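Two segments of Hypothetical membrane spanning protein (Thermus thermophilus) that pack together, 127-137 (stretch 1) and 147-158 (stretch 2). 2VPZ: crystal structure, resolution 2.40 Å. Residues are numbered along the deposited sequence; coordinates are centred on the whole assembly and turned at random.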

ATOM      1  N   ALA C 127      34.594 -27.955  -8.302  1.00 46.57           N
ATOM      2  CA  ALA C 127      35.448 -26.819  -7.871  1.00 46.70           C
ATOM      3  C   ALA C 127      35.534 -25.593  -8.821  1.00 47.36           C
ATOM      4  O   ALA C 127      35.808 -24.466  -8.375  1.00 47.95           O
ATOM      5  CB  ALA C 127      36.895 -27.311  -7.520  1.00 45.78           C
ATOM      6  N   LEU C 128      35.315 -25.812 -10.120  1.00 47.79           N
ATOM      7  CA  LEU C 128      35.321 -24.763 -11.188  1.00 48.33           C
ATOM      8  C   LEU C 128      33.970 -24.055 -11.267  1.00 48.12           C
ATOM      9  O   LEU C 128      33.855 -22.922 -11.759  1.00 49.23           O
ATOM     10  CB  LEU C 128      35.599 -25.383 -12.578  1.00 49.30           C
ATOM     11  CG  LEU C 128      37.029 -25.570 -13.114  1.00 50.67           C
ATOM     12  CD1 LEU C 128      37.080 -26.670 -14.195  1.00 49.94           C
ATOM     13  CD2 LEU C 128      37.586 -24.238 -13.665  1.00 51.29           C
ATOM     14  N   SER C 129      32.956 -24.777 -10.818  1.00 47.49           N
ATOM     15  CA  SER C 129      31.560 -24.367 -10.827  1.00 46.91           C
ATOM     16  C   SER C 129      31.012 -23.659  -9.577  1.00 47.59           C
ATOM     17  O   SER C 129      30.107 -22.829  -9.682  1.00 47.02           O
ATOM     18  CB  SER C 129      30.663 -25.608 -11.091  1.00 46.22           C
ATOM     19  OG  SER C 129      30.729 -26.102 -12.394  1.00 46.40           O
ATOM     20  N   TYR C 130      31.544 -23.962  -8.405  1.00 47.32           N
ATOM     21  CA  TYR C 130      31.013 -23.392  -7.170  1.00 47.37           C
ATOM     22  C   TYR C 130      31.202 -21.869  -6.905  1.00 47.07           C
ATOM     23  O   TYR C 130      30.320 -21.231  -6.314  1.00 47.53           O
ATOM     24  CB  TYR C 130      31.422 -24.250  -5.945  1.00 47.90           C
ATOM     25  CG  TYR C 130      32.523 -23.681  -5.057  1.00 50.72           C
ATOM     26  CD1 TYR C 130      32.229 -22.769  -4.023  1.00 51.02           C
ATOM     27  CD2 TYR C 130      33.869 -24.040  -5.251  1.00 51.69           C
ATOM     28  CE1 TYR C 130      33.253 -22.221  -3.203  1.00 51.34           C
ATOM     29  CE2 TYR C 130      34.903 -23.498  -4.440  1.00 52.10           C
ATOM     30  CZ  TYR C 130      34.589 -22.588  -3.417  1.00 51.38           C
ATOM     31  OH  TYR C 130      35.589 -22.048  -2.639  1.00 53.35           O
ATOM     32  N   PRO C 131      32.344 -21.271  -7.343  1.00 46.40           N
ATOM     33  CA  PRO C 131      32.521 -19.827  -7.123  1.00 45.50           C
ATOM     34  C   PRO C 131      31.446 -18.906  -7.771  1.00 44.48           C
ATOM     35  O   PRO C 131      30.887 -18.035  -7.095  1.00 45.69           O
ATOM     36  CB  PRO C 131      33.922 -19.527  -7.638  1.00 44.85           C
ATOM     37  CG  PRO C 131      34.664 -20.834  -7.499  1.00 45.43           C
ATOM     38  CD  PRO C 131      33.608 -21.910  -7.754  1.00 46.27           C
ATOM     39  N   GLY C 132      31.173 -19.079  -9.056  1.00 42.74           N
ATOM     40  CA  GLY C 132      30.171 -18.286  -9.749  1.00 40.02           C
ATOM     41  C   GLY C 132      28.783 -18.455  -9.141  1.00 40.86           C
ATOM     42  O   GLY C 132      27.957 -17.526  -9.132  1.00 39.57           O
ATOM     43  N   LEU C 133      28.507 -19.646  -8.620  1.00 40.94           N
ATOM     44  CA  LEU C 133      27.226 -19.916  -7.953  1.00 41.74           C
ATOM     45  C   LEU C 133      27.219 -19.362  -6.494  1.00 41.75           C
ATOM     46  O   LEU C 133      26.147 -19.063  -5.967  1.00 43.11           O
ATOM     47  CB  LEU C 133      26.846 -21.428  -7.997  1.00 40.48           C
ATOM     48  CG  LEU C 133      26.507 -22.098  -9.347  1.00 41.98           C
ATOM     49  CD1 LEU C 133      26.116 -23.576  -9.139  1.00 42.80           C
ATOM     50  CD2 LEU C 133      25.352 -21.351 -10.060  1.00 42.71           C
ATOM     51  N   ALA C 134      28.387 -19.218  -5.851  1.00 40.76           N
ATOM     52  CA  ALA C 134      28.447 -18.651  -4.489  1.00 39.37           C
ATOM     53  C   ALA C 134      28.010 -17.173  -4.584  1.00 38.87           C
ATOM     54  O   ALA C 134      27.439 -16.605  -3.636  1.00 39.25           O
ATOM     55  CB  ALA C 134      29.889 -18.765  -3.858  1.00 37.69           C
ATOM     56  N   LEU C 135      28.264 -16.558  -5.738  1.00 37.88           N
ATOM     57  CA  LEU C 135      27.850 -15.178  -6.047  1.00 36.46           C
ATOM     58  C   LEU C 135      26.368 -15.126  -6.504  1.00 37.35           C
ATOM     59  O   LEU C 135      25.524 -14.522  -5.830  1.00 38.99           O
ATOM     60  CB  LEU C 135      28.722 -14.541  -7.170  1.00 34.04           C
ATOM     61  CG  LEU C 135      30.239 -14.500  -6.993  1.00 33.56           C
ATOM     62  CD1 LEU C 135      30.892 -13.520  -7.990  1.00 32.65           C
ATOM     63  CD2 LEU C 135      30.591 -14.107  -5.535  1.00 30.42           C
ATOM     64  N   ALA C 136      26.105 -15.774  -7.634  1.00 37.91           N
ATOM     65  CA  ALA C 136      24.812 -15.865  -8.353  1.00 36.69           C
ATOM     66  C   ALA C 136      23.513 -16.300  -7.654  1.00 36.31           C
ATOM     67  O   ALA C 136      22.428 -16.013  -8.139  1.00 36.82           O
ATOM     68  CB  ALA C 136      25.001 -16.700  -9.680  1.00 37.63           C
ATOM     69  N   VAL C 137      23.621 -17.016  -6.543  1.00 36.54           N
ATOM     70  CA  VAL C 137      22.444 -17.457  -5.762  1.00 36.57           C
ATOM     71  C   VAL C 137      21.826 -16.313  -4.928  1.00 36.65           C
ATOM     72  O   VAL C 137      20.698 -16.420  -4.424  1.00 36.42           O
ATOM     73  CB  VAL C 137      22.773 -18.650  -4.768  1.00 36.41           C
ATOM     74  CG1 VAL C 137      22.991 -19.962  -5.537  1.00 37.48           C
ATOM     75  CG2 VAL C 137      24.005 -18.289  -3.913  1.00 34.93           C
ATOM     76  N   LEU C 147      25.032 -14.519 -15.363  1.00 37.69           N
ATOM     77  CA  LEU C 147      26.325 -14.556 -16.095  1.00 38.59           C
ATOM     78  C   LEU C 147      27.552 -14.943 -15.214  1.00 39.70           C
ATOM     79  O   LEU C 147      28.589 -15.378 -15.731  1.00 40.36           O
ATOM     80  CB  LEU C 147      26.630 -13.226 -16.834  1.00 37.56           C
ATOM     81  CG  LEU C 147      26.699 -13.057 -18.358  1.00 37.24           C
ATOM     82  CD1 LEU C 147      27.398 -11.715 -18.714  1.00 37.37           C
ATOM     83  CD2 LEU C 147      27.454 -14.227 -19.036  1.00 36.31           C
ATOM     84  N   MET C 148      27.434 -14.733 -13.896  1.00 39.35           N
ATOM     85  CA  MET C 148      28.498 -15.039 -12.934  1.00 40.39           C
ATOM     86  C   MET C 148      28.759 -16.555 -12.970  1.00 40.64           C
ATOM     87  O   MET C 148      29.874 -17.024 -12.689  1.00 41.20           O
ATOM     88  CB  MET C 148      28.126 -14.615 -11.501  1.00 41.76           C
ATOM     89  CG  MET C 148      27.897 -13.108 -11.291  1.00 41.77           C
ATOM     90  SD  MET C 148      29.352 -12.100 -11.649  1.00 42.35           S
ATOM     91  CE  MET C 148      28.792 -11.172 -13.110  1.00 39.23           C
ATOM     92  N   ALA C 149      27.715 -17.318 -13.284  1.00 39.98           N
ATOM     93  CA  ALA C 149      27.829 -18.762 -13.411  1.00 41.36           C
ATOM     94  C   ALA C 149      28.529 -19.111 -14.766  1.00 41.62           C
ATOM     95  O   ALA C 149      28.928 -20.254 -14.977  1.00 41.77           O
ATOM     96  CB  ALA C 149      26.441 -19.450 -13.313  1.00 40.29           C
ATOM     97  N   GLY C 150      28.659 -18.130 -15.656  1.00 41.54           N
ATOM     98  CA  GLY C 150      29.335 -18.329 -16.923  1.00 41.99           C
ATOM     99  C   GLY C 150      30.736 -17.727 -16.927  1.00 43.05           C
ATOM    100  O   GLY C 150      31.716 -18.328 -17.424  1.00 43.69           O
ATOM    101  N   LEU C 151      30.855 -16.531 -16.360  1.00 43.49           N
ATOM    102  CA  LEU C 151      32.114 -15.807 -16.236  1.00 42.42           C
ATOM    103  C   LEU C 151      33.125 -16.491 -15.293  1.00 42.88           C
ATOM    104  O   LEU C 151      34.333 -16.511 -15.573  1.00 42.00           O
ATOM    105  CB  LEU C 151      31.874 -14.356 -15.765  1.00 42.63           C
ATOM    106  CG  LEU C 151      31.318 -13.393 -16.827  1.00 43.66           C
ATOM    107  CD1 LEU C 151      31.078 -11.990 -16.231  1.00 44.09           C
ATOM    108  CD2 LEU C 151      32.295 -13.316 -18.019  1.00 44.31           C
ATOM    109  N   PHE C 152      32.666 -17.087 -14.196  1.00 42.22           N
ATOM    110  CA  PHE C 152      33.643 -17.692 -13.327  1.00 42.56           C
ATOM    111  C   PHE C 152      34.302 -19.007 -13.855  1.00 43.48           C
ATOM    112  O   PHE C 152      35.524 -19.144 -13.730  1.00 45.02           O
ATOM    113  CB  PHE C 152      33.163 -17.658 -11.861  1.00 41.62           C
ATOM    114  CG  PHE C 152      33.396 -16.307 -11.159  1.00 40.85           C
ATOM    115  CD1 PHE C 152      32.702 -15.173 -11.573  1.00 40.22           C
ATOM    116  CD2 PHE C 152      34.368 -16.168 -10.145  1.00 40.47           C
ATOM    117  CE1 PHE C 152      32.949 -13.907 -11.010  1.00 39.79           C
ATOM    118  CE2 PHE C 152      34.636 -14.902  -9.563  1.00 39.39           C
ATOM    119  CZ  PHE C 152      33.927 -13.773  -9.999  1.00 39.13           C
ATOM    120  N   PRO C 153      33.521 -19.956 -14.447  1.00 43.96           N
ATOM    121  CA  PRO C 153      34.134 -21.178 -14.995  1.00 44.56           C
ATOM    122  C   PRO C 153      35.143 -20.899 -16.183  1.00 44.67           C
ATOM    123  O   PRO C 153      36.245 -21.459 -16.234  1.00 44.53           O
ATOM    124  CB  PRO C 153      32.943 -22.013 -15.454  1.00 44.76           C
ATOM    125  CG  PRO C 153      31.882 -21.686 -14.436  1.00 43.96           C
ATOM    126  CD  PRO C 153      32.099 -20.185 -14.137  1.00 44.86           C
ATOM    127  N   LEU C 154      34.760 -20.049 -17.133  1.00 44.48           N
ATOM    128  CA  LEU C 154      35.611 -19.705 -18.276  1.00 44.86           C
ATOM    129  C   LEU C 154      36.892 -18.965 -17.869  1.00 45.50           C
ATOM    130  O   LEU C 154      37.948 -19.114 -18.492  1.00 46.62           O
ATOM    131  CB  LEU C 154      34.851 -18.855 -19.327  1.00 44.33           C
ATOM    132  CG  LEU C 154      33.864 -19.580 -20.275  1.00 44.60           C
ATOM    133  CD1 LEU C 154      32.799 -18.594 -20.815  1.00 45.42           C
ATOM    134  CD2 LEU C 154      34.619 -20.270 -21.438  1.00 43.80           C
ATOM    135  N   THR C 155      36.814 -18.182 -16.808  1.00 45.65           N
ATOM    136  CA  THR C 155      37.956 -17.405 -16.351  1.00 45.08           C
ATOM    137  C   THR C 155      38.987 -18.235 -15.561  1.00 44.97           C
ATOM    138  O   THR C 155      40.201 -17.941 -15.588  1.00 45.51           O
ATOM    139  CB  THR C 155      37.432 -16.141 -15.567  1.00 45.82           C
ATOM    140  OG1 THR C 155      37.787 -14.956 -16.278  1.00 47.61           O
ATOM    141  CG2 THR C 155      37.970 -16.120 -14.159  1.00 46.45           C
ATOM    142  N   ALA C 156      38.515 -19.290 -14.901  1.00 44.71           N
ATOM    143  CA  ALA C 156      39.361 -20.212 -14.141  1.00 45.86           C
ATOM    144  C   ALA C 156      40.204 -21.048 -15.143  1.00 46.37           C
ATOM    145  O   ALA C 156      41.319 -21.489 -14.824  1.00 46.65           O
ATOM    146  CB  ALA C 156      38.470 -21.151 -13.249  1.00 44.97           C
ATOM    147  N   LEU C 157      39.674 -21.215 -16.356  1.00 46.49           N
ATOM    148  CA  LEU C 157      40.347 -21.928 -17.446  1.00 46.25           C
ATOM    149  C   LEU C 157      41.448 -21.036 -18.071  1.00 45.76           C
ATOM    150  O   LEU C 157      42.556 -21.505 -18.334  1.00 46.24           O
ATOM    151  CB  LEU C 157      39.329 -22.435 -18.494  1.00 47.11           C
ATOM    152  CG  LEU C 157      38.322 -23.480 -17.945  1.00 47.12           C
ATOM    153  CD1 LEU C 157      37.202 -23.787 -18.969  1.00 48.04           C
ATOM    154  CD2 LEU C 157      39.087 -24.761 -17.532  1.00 47.00           C
ATOM    155  N   VAL C 158      41.168 -19.759 -18.292  1.00 45.77           N
ATOM    156  CA  VAL C 158      42.188 -18.854 -18.807  1.00 46.25           C
ATOM    157  C   VAL C 158      43.404 -18.806 -17.796  1.00 47.67           C
ATOM    158  O   VAL C 158      44.568 -18.730 -18.217  1.00 48.13           O
ATOM    159  CB  VAL C 158      41.598 -17.419 -19.057  1.00 45.51           C
ATOM    160  CG1 VAL C 158      42.666 -16.493 -19.625  1.00 43.50           C
ATOM    161  CG2 VAL C 158      40.384 -17.514 -20.024  1.00 45.54           C
TER
HETATM  162  O   HOH W   1      29.782 -21.189 -11.864  1.00 48.08           O

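The helical parts of the two stretches run roughly antiparallel (147° between their N-to-C directions) and approach to 7.5 Å between axes, burying 500 Å² in all. No direct hydrogen bond joins them; apolar packing dominates. Leu-128 covers the most surface. Its CA-to-CB bond points sideways, but the m,t rotamer brings the tip back, so that Leu-128 CD2 lies 3.2 Å from Ala-156 CB, a tight contact, and 4.2 Å from Leu-157 CD2. The small methyl of Ala-156 lets the helices come near, and the branch presses close against it, while Leu-128 O meets Pro-153 CG at 3.5 Å. Phe-152 points toward the other helix and lies obliquely among Pro-131, Gly-132 and Leu-135; its CZ is 3.6 Å from Leu-135 CD1 and its CD2 is 4.2 Å from Pro-131 CB. Leu-135, also directed across, reaches Met-148 as well, with CD1 4.2 Å from Met-148 SD. The CA atoms come closest at Gly-132 and Ala-149, 4.4 Å apart, and Gly-132 CA makes a CA-H...O contact with Met-148 O (3.2 Å). An ideal CB on Gly-132 would lie 2.2 Å from Met-148 O, a clash, so glycine suits the place. A water also bridges the helices, its O donating to Ser-129 O (2.7 Å) and, weakly, to Ala-149 O (3.4 Å).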